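Local coordinates for monoamine oxidase regulatory protein, putative (Archaeoglobus fulgidus, PDB 1Q6W) that is of unknown function but has the hot dog fold of the MaoC-like family, whose relatives include enoyl-CoA hydratases, so it probably acts on acyl thioesters, at residues A[91-97]-A[150-156]; A[13-17]-A[121-125]; A[61-66]-A[106-110]. The contacts are given in a common frame with arbitrary orientation. Residue numbers count along the deposited sequence, not the author numbering.

Contact 1 of 3, residues A[91-97]-A[150-156]; sequences SVIAFFG and LYSALIR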
ATOM      1  N   SER A  91      -3.929   5.179  21.928  1.00 36.10           N
ATOM      2  CA  SER A  91      -5.087   5.959  21.486  1.00 34.04           C
ATOM      3  C   SER A  91      -5.322   5.837  19.980  1.00 35.44           C
ATOM      4  O   SER A  91      -6.366   6.248  19.472  1.00 33.48           O
ATOM      5  CB  SER A  91      -4.900   7.421  21.850  1.00 42.44           C
ATOM      6  OG  SER A  91      -3.642   7.873  21.396  1.00 46.17           O
ATOM      7  N   VAL A  92      -4.340   5.284  19.261  1.00 40.43           N
ATOM      8  CA  VAL A  92      -4.465   5.089  17.826  1.00 37.93           C
ATOM      9  C   VAL A  92      -5.215   3.776  17.668  1.00 40.10           C
ATOM     10  O   VAL A  92      -4.629   2.703  17.744  1.00 41.86           O
ATOM     11  CB  VAL A  92      -3.089   4.983  17.136  1.00 21.85           C
ATOM     12  CG1 VAL A  92      -3.269   4.861  15.639  1.00 21.92           C
ATOM     13  CG2 VAL A  92      -2.253   6.212  17.445  1.00 20.56           C
ATOM     14  N   ILE A  93      -6.521   3.876  17.454  1.00 41.39           N
ATOM     15  CA  ILE A  93      -7.388   2.719  17.326  1.00 42.39           C
ATOM     16  C   ILE A  93      -7.266   1.894  16.048  1.00 46.42           C
ATOM     17  O   ILE A  93      -7.120   0.664  16.105  1.00 47.64           O
ATOM     18  CB  ILE A  93      -8.849   3.132  17.448  1.00 41.44           C
ATOM     19  CG1 ILE A  93      -9.081   3.800  18.800  1.00 42.16           C
ATOM     20  CG2 ILE A  93      -9.740   1.924  17.250  1.00 39.24           C
ATOM     21  CD1 ILE A  93     -10.441   4.443  18.929  1.00 42.72           C
ATOM     22  N   ALA A  94      -7.347   2.554  14.895  1.00 41.05           N
ATOM     23  CA  ALA A  94      -7.264   1.833  13.629  1.00 40.75           C
ATOM     24  C   ALA A  94      -6.849   2.676  12.437  1.00 39.12           C
ATOM     25  O   ALA A  94      -6.929   3.906  12.459  1.00 35.67           O
ATOM     26  CB  ALA A  94      -8.599   1.165  13.322  1.00 39.59           C
ATOM     27  N   PHE A  95      -6.391   1.973  11.403  1.00 41.46           N
ATOM     28  CA  PHE A  95      -5.985   2.574  10.151  1.00 41.83           C
ATOM     29  C   PHE A  95      -7.305   2.625   9.390  1.00 44.57           C
ATOM     30  O   PHE A  95      -7.813   1.598   8.955  1.00 44.25           O
ATOM     31  CB  PHE A  95      -4.986   1.663   9.444  1.00 36.86           C
ATOM     32  CG  PHE A  95      -4.262   2.322   8.308  1.00 37.22           C
ATOM     33  CD1 PHE A  95      -3.173   1.695   7.706  1.00 36.44           C
ATOM     34  CD2 PHE A  95      -4.652   3.577   7.836  1.00 35.28           C
ATOM     35  CE1 PHE A  95      -2.476   2.310   6.649  1.00 35.00           C
ATOM     36  CE2 PHE A  95      -3.969   4.191   6.791  1.00 33.51           C
ATOM     37  CZ  PHE A  95      -2.877   3.561   6.195  1.00 33.01           C
ATOM     38  N   PHE A  96      -7.873   3.817   9.256  1.00 41.27           N
ATOM     39  CA  PHE A  96      -9.152   3.970   8.587  1.00 43.33           C
ATOM     40  C   PHE A  96      -9.105   3.673   7.082  1.00 42.12           C
ATOM     41  O   PHE A  96      -9.809   2.780   6.592  1.00 40.34           O
ATOM     42  CB  PHE A  96      -9.691   5.382   8.817  1.00 61.21           C
ATOM     43  CG  PHE A  96     -11.171   5.433   8.949  1.00 68.86           C
ATOM     44  CD1 PHE A  96     -11.794   4.891  10.071  1.00 71.63           C
ATOM     45  CD2 PHE A  96     -11.954   5.973   7.938  1.00 71.59           C
ATOM     46  CE1 PHE A  96     -13.182   4.879  10.187  1.00 75.66           C
ATOM     47  CE2 PHE A  96     -13.347   5.969   8.038  1.00 76.78           C
ATOM     48  CZ  PHE A  96     -13.965   5.419   9.167  1.00 77.41           C
ATOM     49  N   GLY A  97      -8.290   4.423   6.348  1.00 32.75           N
ATOM     50  CA  GLY A  97      -8.198   4.198   4.923  1.00 33.22           C
ATOM     51  C   GLY A  97      -7.148   5.066   4.253  1.00 35.57           C
ATOM     52  O   GLY A  97      -6.466   5.891   4.907  1.00 35.75           O
ATOM     53  N   LEU A 150      -3.022  10.471   0.605  1.00 27.18           N
ATOM     54  CA  LEU A 150      -3.913  10.952   1.644  1.00 30.54           C
ATOM     55  C   LEU A 150      -4.381   9.720   2.426  1.00 32.45           C
ATOM     56  O   LEU A 150      -4.955   8.796   1.852  1.00 28.46           O
ATOM     57  CB  LEU A 150      -5.101  11.652   0.991  1.00 47.54           C
ATOM     58  CG  LEU A 150      -5.472  13.061   1.430  1.00 47.53           C
ATOM     59  CD1 LEU A 150      -4.245  13.943   1.537  1.00 43.87           C
ATOM     60  CD2 LEU A 150      -6.446  13.606   0.421  1.00 46.96           C
ATOM     61  N   TYR A 151      -4.107   9.685   3.725  1.00 26.67           N
ATOM     62  CA  TYR A 151      -4.533   8.549   4.535  1.00 30.76           C
ATOM     63  C   TYR A 151      -5.132   9.048   5.837  1.00 28.66           C
ATOM     64  O   TYR A 151      -4.875  10.187   6.249  1.00 30.35           O
ATOM     65  CB  TYR A 151      -3.349   7.605   4.800  1.00 27.93           C
ATOM     66  CG  TYR A 151      -2.258   8.148   5.708  1.00 30.79           C
ATOM     67  CD1 TYR A 151      -2.265   7.863   7.075  1.00 29.63           C
ATOM     68  CD2 TYR A 151      -1.206   8.919   5.196  1.00 31.34           C
ATOM     69  CE1 TYR A 151      -1.259   8.325   7.910  1.00 33.49           C
ATOM     70  CE2 TYR A 151      -0.189   9.384   6.029  1.00 36.55           C
ATOM     71  CZ  TYR A 151      -0.219   9.083   7.387  1.00 36.68           C
ATOM     72  OH  TYR A 151       0.780   9.532   8.221  1.00 40.72           O
ATOM     73  N   SER A 152      -5.937   8.216   6.482  1.00 43.69           N
ATOM     74  CA  SER A 152      -6.560   8.636   7.731  1.00 42.41           C
ATOM     75  C   SER A 152      -6.585   7.563   8.805  1.00 41.45           C
ATOM     76  O   SER A 152      -6.696   6.373   8.515  1.00 41.19           O
ATOM     77  CB  SER A 152      -7.973   9.105   7.457  1.00 39.04           C
ATOM     78  OG  SER A 152      -8.667   8.080   6.789  1.00 36.18           O
ATOM     79  N   ALA A 153      -6.478   8.001  10.053  1.00 39.45           N
ATOM     80  CA  ALA A 153      -6.491   7.084  11.190  1.00 39.97           C
ATOM     81  C   ALA A 153      -7.605   7.457  12.161  1.00 40.23           C
ATOM     82  O   ALA A 153      -7.981   8.618  12.281  1.00 40.57           O
ATOM     83  CB  ALA A 153      -5.146   7.116  11.906  1.00 20.94           C
ATOM     84  N   LEU A 154      -8.147   6.459  12.839  1.00 35.72           N
ATOM     85  CA  LEU A 154      -9.201   6.700  13.809  1.00 35.46           C
ATOM     86  C   LEU A 154      -8.526   6.777  15.187  1.00 36.16           C
ATOM     87  O   LEU A 154      -7.955   5.796  15.672  1.00 35.48           O
ATOM     88  CB  LEU A 154     -10.219   5.559  13.752  1.00 49.83           C
ATOM     89  CG  LEU A 154     -11.530   5.735  14.507  1.00 50.60           C
ATOM     90  CD1 LEU A 154     -12.542   4.731  14.021  1.00 48.46           C
ATOM     91  CD2 LEU A 154     -11.274   5.555  15.978  1.00 52.00           C
ATOM     92  N   ILE A 155      -8.560   7.948  15.811  1.00 57.88           N
ATOM     93  CA  ILE A 155      -7.919   8.079  17.111  1.00 62.22           C
ATOM     94  C   ILE A 155      -8.875   8.461  18.244  1.00 63.17           C
ATOM     95  O   ILE A 155      -9.797   9.249  18.071  1.00 61.79           O
ATOM     96  CB  ILE A 155      -6.741   9.083  17.056  1.00 63.45           C
ATOM     97  CG1 ILE A 155      -7.265  10.499  16.994  1.00 61.63           C
ATOM     98  CG2 ILE A 155      -5.890   8.835  15.809  1.00 56.38           C
ATOM     99  CD1 ILE A 155      -6.156  11.521  16.949  1.00 68.64           C
ATOM    100  N   ARG A 156      -8.630   7.866  19.404  1.00 41.67           N
ATOM    101  CA  ARG A 156      -9.418   8.065  20.616  1.00 45.68           C
ATOM    102  C   ARG A 156      -9.463   9.499  21.143  1.00 48.57           C
ATOM    103  O   ARG A 156      -8.478  10.235  21.081  1.00 48.32           O
ATOM    104  CB  ARG A 156      -8.869   7.155  21.716  1.00 65.06           C
ATOM    105  CG  ARG A 156      -9.759   7.016  22.919  1.00 65.96           C
ATOM    106  CD  ARG A 156     -10.166   5.574  23.072  1.00 67.00           C
ATOM    107  NE  ARG A 156      -8.991   4.723  23.224  1.00 70.61           N
ATOM    108  CZ  ARG A 156      -8.980   3.414  22.992  1.00 72.75           C
ATOM    109  NH1 ARG A 156     -10.087   2.793  22.591  1.00 75.40           N
ATOM    110  NH2 ARG A 156      -7.861   2.728  23.166  1.00 73.38           N
TER
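Strand 92-97 of segment 91-97 runs antiparallel to strand 150-156, their axes 4.4 Å apart at closest and their directions 151° apart. Two classic bulges interrupt the pairing: I93 and A94 both face L154, F96 and G97 both face S152. L154 O accepts I93 N at 3.0 Å and, weakly, A94 N at 3.4 Å, while L154 N reaches A94 O at 2.9 Å. F96 N and G97 N bond S152 O weakly, at 2.9 and 3.3 Å, while S152 N donates to G97 O at 2.9 Å; R156 N to S91 O, 2.8 Å, ties the far end. This is the edge of the hot dog sheet within the chain: strand 92-103 is outermost, and F95 meets F103 of the second subunit ring to ring. V92, F95, A153 and I155 share one face, where F95 CE2 lies 4.0 Å from Y151 CB. On the face of A94, L154 CD2 touches I93 CD1 at 3.3 Å and L154 CD1 touches F96 CE1 at 3.9 Å.

Contact 2 of 3, residues A[13-17]-A[121-125]; sequences IYFES and EKQDF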
ATOM      1  N   ILE A  13      -1.594  10.502  22.790  1.00 70.79           N
ATOM      2  CA  ILE A  13      -2.155  11.658  22.111  1.00 67.30           C
ATOM      3  C   ILE A  13      -3.590  11.346  21.751  1.00 63.61           C
ATOM      4  O   ILE A  13      -3.867  10.337  21.119  1.00 62.64           O
ATOM      5  CB  ILE A  13      -1.404  11.995  20.806  1.00 95.44           C
ATOM      6  CG1 ILE A  13      -1.123  10.710  20.023  1.00 97.53           C
ATOM      7  CG2 ILE A  13      -0.147  12.780  21.122  1.00 95.06           C
ATOM      8  CD1 ILE A  13      -0.528  10.953  18.653  1.00100.45           C
ATOM      9  N   TYR A  14      -4.502  12.213  22.158  1.00 49.35           N
ATOM     10  CA  TYR A  14      -5.905  12.005  21.846  1.00 45.10           C
ATOM     11  C   TYR A  14      -6.335  12.890  20.671  1.00 43.26           C
ATOM     12  O   TYR A  14      -5.602  13.782  20.251  1.00 43.72           O
ATOM     13  CB  TYR A  14      -6.758  12.284  23.084  1.00 66.62           C
ATOM     14  CG  TYR A  14      -6.388  11.420  24.264  1.00 60.43           C
ATOM     15  CD1 TYR A  14      -5.383  11.802  25.150  1.00 57.51           C
ATOM     16  CD2 TYR A  14      -7.028  10.202  24.483  1.00 58.11           C
ATOM     17  CE1 TYR A  14      -5.025  10.989  26.227  1.00 52.81           C
ATOM     18  CE2 TYR A  14      -6.679   9.385  25.548  1.00 54.22           C
ATOM     19  CZ  TYR A  14      -5.678   9.784  26.419  1.00 52.76           C
ATOM     20  OH  TYR A  14      -5.350   8.983  27.489  1.00 52.02           O
ATOM     21  N   PHE A  15      -7.523  12.624  20.147  1.00 58.19           N
ATOM     22  CA  PHE A  15      -8.057  13.371  19.020  1.00 58.29           C
ATOM     23  C   PHE A  15      -7.910  14.886  19.161  1.00 58.85           C
ATOM     24  O   PHE A  15      -7.458  15.565  18.236  1.00 57.92           O
ATOM     25  CB  PHE A  15      -9.528  13.009  18.825  1.00 64.97           C
ATOM     26  CG  PHE A  15     -10.140  13.599  17.589  1.00 63.87           C
ATOM     27  CD1 PHE A  15      -9.605  13.335  16.336  1.00 61.93           C
ATOM     28  CD2 PHE A  15     -11.266  14.405  17.674  1.00 62.31           C
ATOM     29  CE1 PHE A  15     -10.180  13.864  15.191  1.00 61.41           C
ATOM     30  CE2 PHE A  15     -11.842  14.934  16.535  1.00 61.87           C
ATOM     31  CZ  PHE A  15     -11.297  14.662  15.289  1.00 61.75           C
ATOM     32  N   GLU A  16      -8.283  15.411  20.324  1.00 79.68           N
ATOM     33  CA  GLU A  16      -8.217  16.846  20.585  1.00 80.44           C
ATOM     34  C   GLU A  16      -6.808  17.419  20.606  1.00 77.00           C
ATOM     35  O   GLU A  16      -6.625  18.611  20.390  1.00 75.29           O
ATOM     36  CB  GLU A  16      -8.934  17.184  21.903  1.00 71.50           C
ATOM     37  CG  GLU A  16      -9.095  16.019  22.872  1.00 80.92           C
ATOM     38  CD  GLU A  16     -10.257  15.098  22.514  1.00 87.23           C
ATOM     39  OE1 GLU A  16     -10.230  14.474  21.438  1.00 94.01           O
ATOM     40  OE2 GLU A  16     -11.208  14.995  23.312  1.00 94.60           O
ATOM     41  N   SER A  17      -5.816  16.573  20.868  1.00 58.03           N
ATOM     42  CA  SER A  17      -4.419  17.011  20.909  1.00 56.30           C
ATOM     43  C   SER A  17      -3.857  17.244  19.505  1.00 54.90           C
ATOM     44  O   SER A  17      -2.960  18.061  19.319  1.00 57.43           O
ATOM     45  CB  SER A  17      -3.549  15.968  21.610  1.00 94.33           C
ATOM     46  OG  SER A  17      -3.969  15.764  22.943  1.00 92.48           O
ATOM     47  N   GLU A 121      -6.805  17.305   8.046  1.00 39.41           N
ATOM     48  CA  GLU A 121      -8.227  17.256   8.348  1.00 43.89           C
ATOM     49  C   GLU A 121      -8.569  16.485   9.621  1.00 45.60           C
ATOM     50  O   GLU A 121      -7.857  15.561  10.036  1.00 44.78           O
ATOM     51  CB  GLU A 121      -8.964  16.649   7.159  1.00 83.31           C
ATOM     52  CG  GLU A 121     -10.456  16.489   7.347  1.00 91.70           C
ATOM     53  CD  GLU A 121     -11.140  15.931   6.106  1.00 97.12           C
ATOM     54  OE1 GLU A 121     -12.364  15.683   6.161  1.00101.03           O
ATOM     55  OE2 GLU A 121     -10.454  15.741   5.074  1.00101.07           O
ATOM     56  N   LYS A 122      -9.671  16.885  10.241  1.00 55.34           N
ATOM     57  CA  LYS A 122     -10.156  16.247  11.458  1.00 59.71           C
ATOM     58  C   LYS A 122     -11.660  16.225  11.381  1.00 63.52           C
ATOM     59  O   LYS A 122     -12.291  17.218  11.045  1.00 66.22           O
ATOM     60  CB  LYS A 122      -9.728  17.023  12.698  1.00 51.82           C
ATOM     61  CG  LYS A 122      -8.229  17.131  12.874  1.00 46.46           C
ATOM     62  CD  LYS A 122      -7.885  17.791  14.182  1.00 40.35           C
ATOM     63  CE  LYS A 122      -8.492  17.031  15.347  1.00 39.17           C
ATOM     64  NZ  LYS A 122      -8.133  17.655  16.647  1.00 37.46           N
ATOM     65  N   GLN A 123     -12.228  15.086  11.716  1.00 55.74           N
ATOM     66  CA  GLN A 123     -13.659  14.902  11.649  1.00 62.15           C
ATOM     67  C   GLN A 123     -14.090  14.182  12.922  1.00 65.31           C
ATOM     68  O   GLN A 123     -13.381  13.291  13.399  1.00 63.43           O
ATOM     69  CB  GLN A 123     -13.955  14.031  10.437  1.00 85.41           C
ATOM     70  CG  GLN A 123     -15.298  14.176   9.796  1.00 92.10           C
ATOM     71  CD  GLN A 123     -15.456  13.195   8.641  1.00 94.73           C
ATOM     72  OE1 GLN A 123     -14.502  12.944   7.891  1.00 98.69           O
ATOM     73  NE2 GLN A 123     -16.661  12.639   8.487  1.00 97.86           N
ATOM     74  N   ASP A 124     -15.222  14.580  13.498  1.00 73.28           N
ATOM     75  CA  ASP A 124     -15.701  13.870  14.670  1.00 73.57           C
ATOM     76  C   ASP A 124     -16.254  12.550  14.116  1.00 71.13           C
ATOM     77  O   ASP A 124     -16.693  12.494  12.966  1.00 71.39           O
ATOM     78  CB  ASP A 124     -16.800  14.657  15.382  1.00127.73           C
ATOM     79  CG  ASP A 124     -17.199  14.023  16.701  1.00132.09           C
ATOM     80  OD1 ASP A 124     -16.316  13.857  17.572  1.00130.87           O
ATOM     81  OD2 ASP A 124     -18.392  13.690  16.868  1.00130.25           O
ATOM     82  N   PHE A 125     -16.208  11.488  14.916  1.00 64.27           N
ATOM     83  CA  PHE A 125     -16.701  10.195  14.464  1.00 61.77           C
ATOM     84  C   PHE A 125     -17.821   9.703  15.369  1.00 64.06           C
ATOM     85  O   PHE A 125     -18.907   9.348  14.903  1.00 64.54           O
ATOM     86  CB  PHE A 125     -15.568   9.172  14.454  1.00 59.94           C
ATOM     87  CG  PHE A 125     -15.948   7.865  13.834  1.00 50.55           C
ATOM     88  CD1 PHE A 125     -16.191   7.775  12.469  1.00 46.94           C
ATOM     89  CD2 PHE A 125     -16.073   6.725  14.615  1.00 47.19           C
ATOM     90  CE1 PHE A 125     -16.555   6.567  11.881  1.00 45.15           C
ATOM     91  CE2 PHE A 125     -16.439   5.500  14.040  1.00 45.26           C
ATOM     92  CZ  PHE A 125     -16.680   5.423  12.667  1.00 45.03           C
TER
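I13 and Y14 stay clear of strand 121-125 but lead the chain up to it: I13 O hydrogen-bonds S91 OG, and Y14 O receives S17 N at 2.9 Å, rounding the backbone into a tight turn. F15 makes nearly all of its segment's share of the contact. Its CB points at the strand, and one face of its ring lies against K122, with K122 CE 3.8 Å from the F15 ring centroid in a CH-pi contact. K122 NZ sits 4.4 Å from the same centroid and 2° off the ring normal, a cation-pi interaction. It also donates to F15 O at 2.7 Å and hydrogen-bonds I18 O, so the ammonium meets a ring face and two backbone carbonyls of the N-terminal loop. Farther along the ring, F15 CZ approaches Q123 O at 3.1 Å. E16 points away, its CA 4.0 Å from K122 NZ. This is a surface Lys-aromatic cation-pi pair between the N-terminal loop and strand 112-126 of the hot dog sheet.

Contact 3 of 3, residues A[61-66]-A[106-110]; sequences FGKPIA and PVFIG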
ATOM      1  N   PHE A  61      11.673   3.388 -18.667  1.00 43.80           N
ATOM      2  CA  PHE A  61      12.550   3.707 -17.545  1.00 39.99           C
ATOM      3  C   PHE A  61      13.998   3.277 -17.785  1.00 40.76           C
ATOM      4  O   PHE A  61      14.929   3.817 -17.171  1.00 41.66           O
ATOM      5  CB  PHE A  61      12.025   3.063 -16.262  1.00 24.06           C
ATOM      6  CG  PHE A  61      10.620   3.442 -15.914  1.00 16.38           C
ATOM      7  CD1 PHE A  61       9.571   2.572 -16.169  1.00 12.61           C
ATOM      8  CD2 PHE A  61      10.350   4.663 -15.306  1.00 15.33           C
ATOM      9  CE1 PHE A  61       8.252   2.905 -15.821  1.00 13.79           C
ATOM     10  CE2 PHE A  61       9.039   5.014 -14.954  1.00 16.57           C
ATOM     11  CZ  PHE A  61       7.976   4.116 -15.217  1.00 13.80           C
ATOM     12  N   GLY A  62      14.186   2.297 -18.668  1.00 46.71           N
ATOM     13  CA  GLY A  62      15.530   1.836 -18.979  1.00 49.28           C
ATOM     14  C   GLY A  62      16.189   0.971 -17.927  1.00 51.33           C
ATOM     15  O   GLY A  62      16.838  -0.009 -18.261  1.00 51.02           O
ATOM     16  N   LYS A  63      16.045   1.353 -16.659  1.00 50.47           N
ATOM     17  CA  LYS A  63      16.605   0.596 -15.538  1.00 48.98           C
ATOM     18  C   LYS A  63      15.421   0.050 -14.750  1.00 46.60           C
ATOM     19  O   LYS A  63      14.274   0.419 -14.991  1.00 44.42           O
ATOM     20  CB  LYS A  63      17.422   1.505 -14.604  1.00 39.63           C
ATOM     21  CG  LYS A  63      18.605   2.200 -15.216  1.00 44.22           C
ATOM     22  CD  LYS A  63      19.781   1.232 -15.423  1.00 53.96           C
ATOM     23  CE  LYS A  63      21.032   1.967 -15.952  1.00 59.01           C
ATOM     24  NZ  LYS A  63      22.196   1.060 -16.136  1.00 65.11           N
ATOM     25  N   PRO A  64      15.683  -0.858 -13.810  1.00 45.80           N
ATOM     26  CA  PRO A  64      14.556  -1.382 -13.034  1.00 43.89           C
ATOM     27  C   PRO A  64      14.225  -0.366 -11.960  1.00 41.81           C
ATOM     28  O   PRO A  64      15.093   0.415 -11.588  1.00 42.89           O
ATOM     29  CB  PRO A  64      15.096  -2.700 -12.479  1.00 36.48           C
ATOM     30  CG  PRO A  64      16.565  -2.495 -12.446  1.00 36.89           C
ATOM     31  CD  PRO A  64      16.866  -1.725 -13.696  1.00 35.52           C
ATOM     32  N   ILE A  65      12.979  -0.357 -11.487  1.00 35.15           N
ATOM     33  CA  ILE A  65      12.547   0.592 -10.459  1.00 30.69           C
ATOM     34  C   ILE A  65      11.804  -0.074  -9.291  1.00 30.83           C
ATOM     35  O   ILE A  65      11.302  -1.199  -9.398  1.00 28.21           O
ATOM     36  CB  ILE A  65      11.614   1.684 -11.052  1.00 30.89           C
ATOM     37  CG1 ILE A  65      10.311   1.062 -11.572  1.00 31.67           C
ATOM     38  CG2 ILE A  65      12.304   2.403 -12.176  1.00 30.47           C
ATOM     39  CD1 ILE A  65       9.262   2.110 -12.029  1.00 29.37           C
ATOM     40  N   ALA A  66      11.717   0.642  -8.175  1.00 30.01           N
ATOM     41  CA  ALA A  66      11.041   0.113  -7.003  1.00 27.49           C
ATOM     42  C   ALA A  66       9.544   0.018  -7.216  1.00 27.08           C
ATOM     43  O   ALA A  66       8.990   0.740  -8.025  1.00 28.21           O
ATOM     44  CB  ALA A  66      11.334   0.990  -5.796  1.00 13.45           C
ATOM     45  N   PRO A 106       9.483   7.851 -10.677  1.00 37.43           N
ATOM     46  CA  PRO A 106       9.990   6.523 -10.329  1.00 34.62           C
ATOM     47  C   PRO A 106      11.141   6.595  -9.343  1.00 31.40           C
ATOM     48  O   PRO A 106      11.871   7.565  -9.318  1.00 32.81           O
ATOM     49  CB  PRO A 106      10.434   5.963 -11.678  1.00 30.33           C
ATOM     50  CG  PRO A 106      10.935   7.179 -12.372  1.00 30.73           C
ATOM     51  CD  PRO A 106       9.888   8.227 -12.043  1.00 30.33           C
ATOM     52  N   VAL A 107      11.288   5.566  -8.521  1.00 31.62           N
ATOM     53  CA  VAL A 107      12.379   5.503  -7.561  1.00 27.89           C
ATOM     54  C   VAL A 107      13.343   4.413  -8.056  1.00 26.89           C
ATOM     55  O   VAL A 107      12.969   3.246  -8.194  1.00 26.48           O
ATOM     56  CB  VAL A 107      11.864   5.125  -6.156  1.00 30.16           C
ATOM     57  CG1 VAL A 107      13.035   4.932  -5.208  1.00 31.68           C
ATOM     58  CG2 VAL A 107      10.941   6.204  -5.628  1.00 29.75           C
ATOM     59  N   PHE A 108      14.577   4.800  -8.332  1.00 20.46           N
ATOM     60  CA  PHE A 108      15.575   3.850  -8.812  1.00 19.53           C
ATOM     61  C   PHE A 108      16.369   3.189  -7.675  1.00 18.16           C
ATOM     62  O   PHE A 108      16.415   3.702  -6.557  1.00 16.12           O
ATOM     63  CB  PHE A 108      16.518   4.561  -9.789  1.00 30.51           C
ATOM     64  CG  PHE A 108      15.863   4.942 -11.071  1.00 33.25           C
ATOM     65  CD1 PHE A 108      15.555   3.971 -12.023  1.00 33.53           C
ATOM     66  CD2 PHE A 108      15.482   6.259 -11.308  1.00 35.17           C
ATOM     67  CE1 PHE A 108      14.876   4.301 -13.194  1.00 31.82           C
ATOM     68  CE2 PHE A 108      14.797   6.605 -12.471  1.00 32.35           C
ATOM     69  CZ  PHE A 108      14.493   5.626 -13.414  1.00 32.08           C
ATOM     70  N   ILE A 109      17.009   2.066  -7.977  1.00 36.74           N
ATOM     71  CA  ILE A 109      17.761   1.308  -6.985  1.00 40.03           C
ATOM     72  C   ILE A 109      18.744   2.044  -6.085  1.00 42.97           C
ATOM     73  O   ILE A 109      19.093   1.552  -5.003  1.00 46.53           O
ATOM     74  CB  ILE A 109      18.438   0.101  -7.654  1.00 26.77           C
ATOM     75  CG1 ILE A 109      17.364  -0.952  -7.943  1.00 25.13           C
ATOM     76  CG2 ILE A 109      19.545  -0.470  -6.797  1.00 19.68           C
ATOM     77  CD1 ILE A 109      17.875  -2.199  -8.661  1.00 27.76           C
ATOM     78  N   GLY A 110      19.186   3.224  -6.469  1.00 28.38           N
ATOM     79  CA  GLY A 110      20.109   3.904  -5.558  1.00 29.48           C
ATOM     80  C   GLY A 110      19.578   5.182  -4.931  1.00 29.33           C
ATOM     81  O   GLY A 110      20.293   5.915  -4.256  1.00 28.62           O
TER
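Two loops of the hot dog fold meet here: segment 106-110 connects strand 92-103 to strand 112-126, while the loop 61-66 leads into helix 68-84, the long helix that the sheet wraps. P106 opens the second segment with its CA-to-CB bond toward 61-66, and P106 CB lies 3.7 Å from F61 CE2 and 4.0 Å from I65 CD1. F61 also packs on I93 of the second subunit, which places this corner beside the dimer partner. V107 follows with the backbone link, V107 O accepting A66 N at 2.9 Å in an almost straight bond of 176°. On the apolar side V107 CB lies 4.2 Å from A66 CB, and both residues also touch V31 and, on helix 68-84, V71.

The CA-to-CB bond of F108 points away from segment 61-66, yet its ring swings back against it, so that F108 CE1 comes within 3.4 Å of I65 CG2 and F108 CD1 within 4.0 Å of K63 CB. F108 N hydrogen-bonds D111 OD1, just ahead of strand 112-126. I65 in turn presents its O to H50 ND1; H50, on helix 48-51, is consistent with the active-site histidine of hydratase relatives, so 61-66 probably borders the equivalent pocket. I109, at the margin, reaches back with I109 CD1 4.0 Å from P64 CG, while G110 makes no contact with 61-66. P64 O lies at the edge of the F108 ring, 3.6 Å from F108 CD1.

Contacts 1 and 2 lie on the same side of the chain's centre and join directly: besides the S91-I13 bond, R156 O takes F15 N at 2.7 Å, so the N-terminal loop abuts the end of strand 145-156. Both reach one sheet, yet contact 1 is partly buried and built on main-chain pairing, whereas contact 2 is a surface contact resting on one lysine and one aromatic ring. Contact 3 lies on the opposite side of the chain's centre, its centre about 32 Å from that of contact 1. Also partly buried, it joins loops through apolar side chains and a single backbone bond. Contacts 1 and 3 both adjoin the second subunit; contact 2 does not.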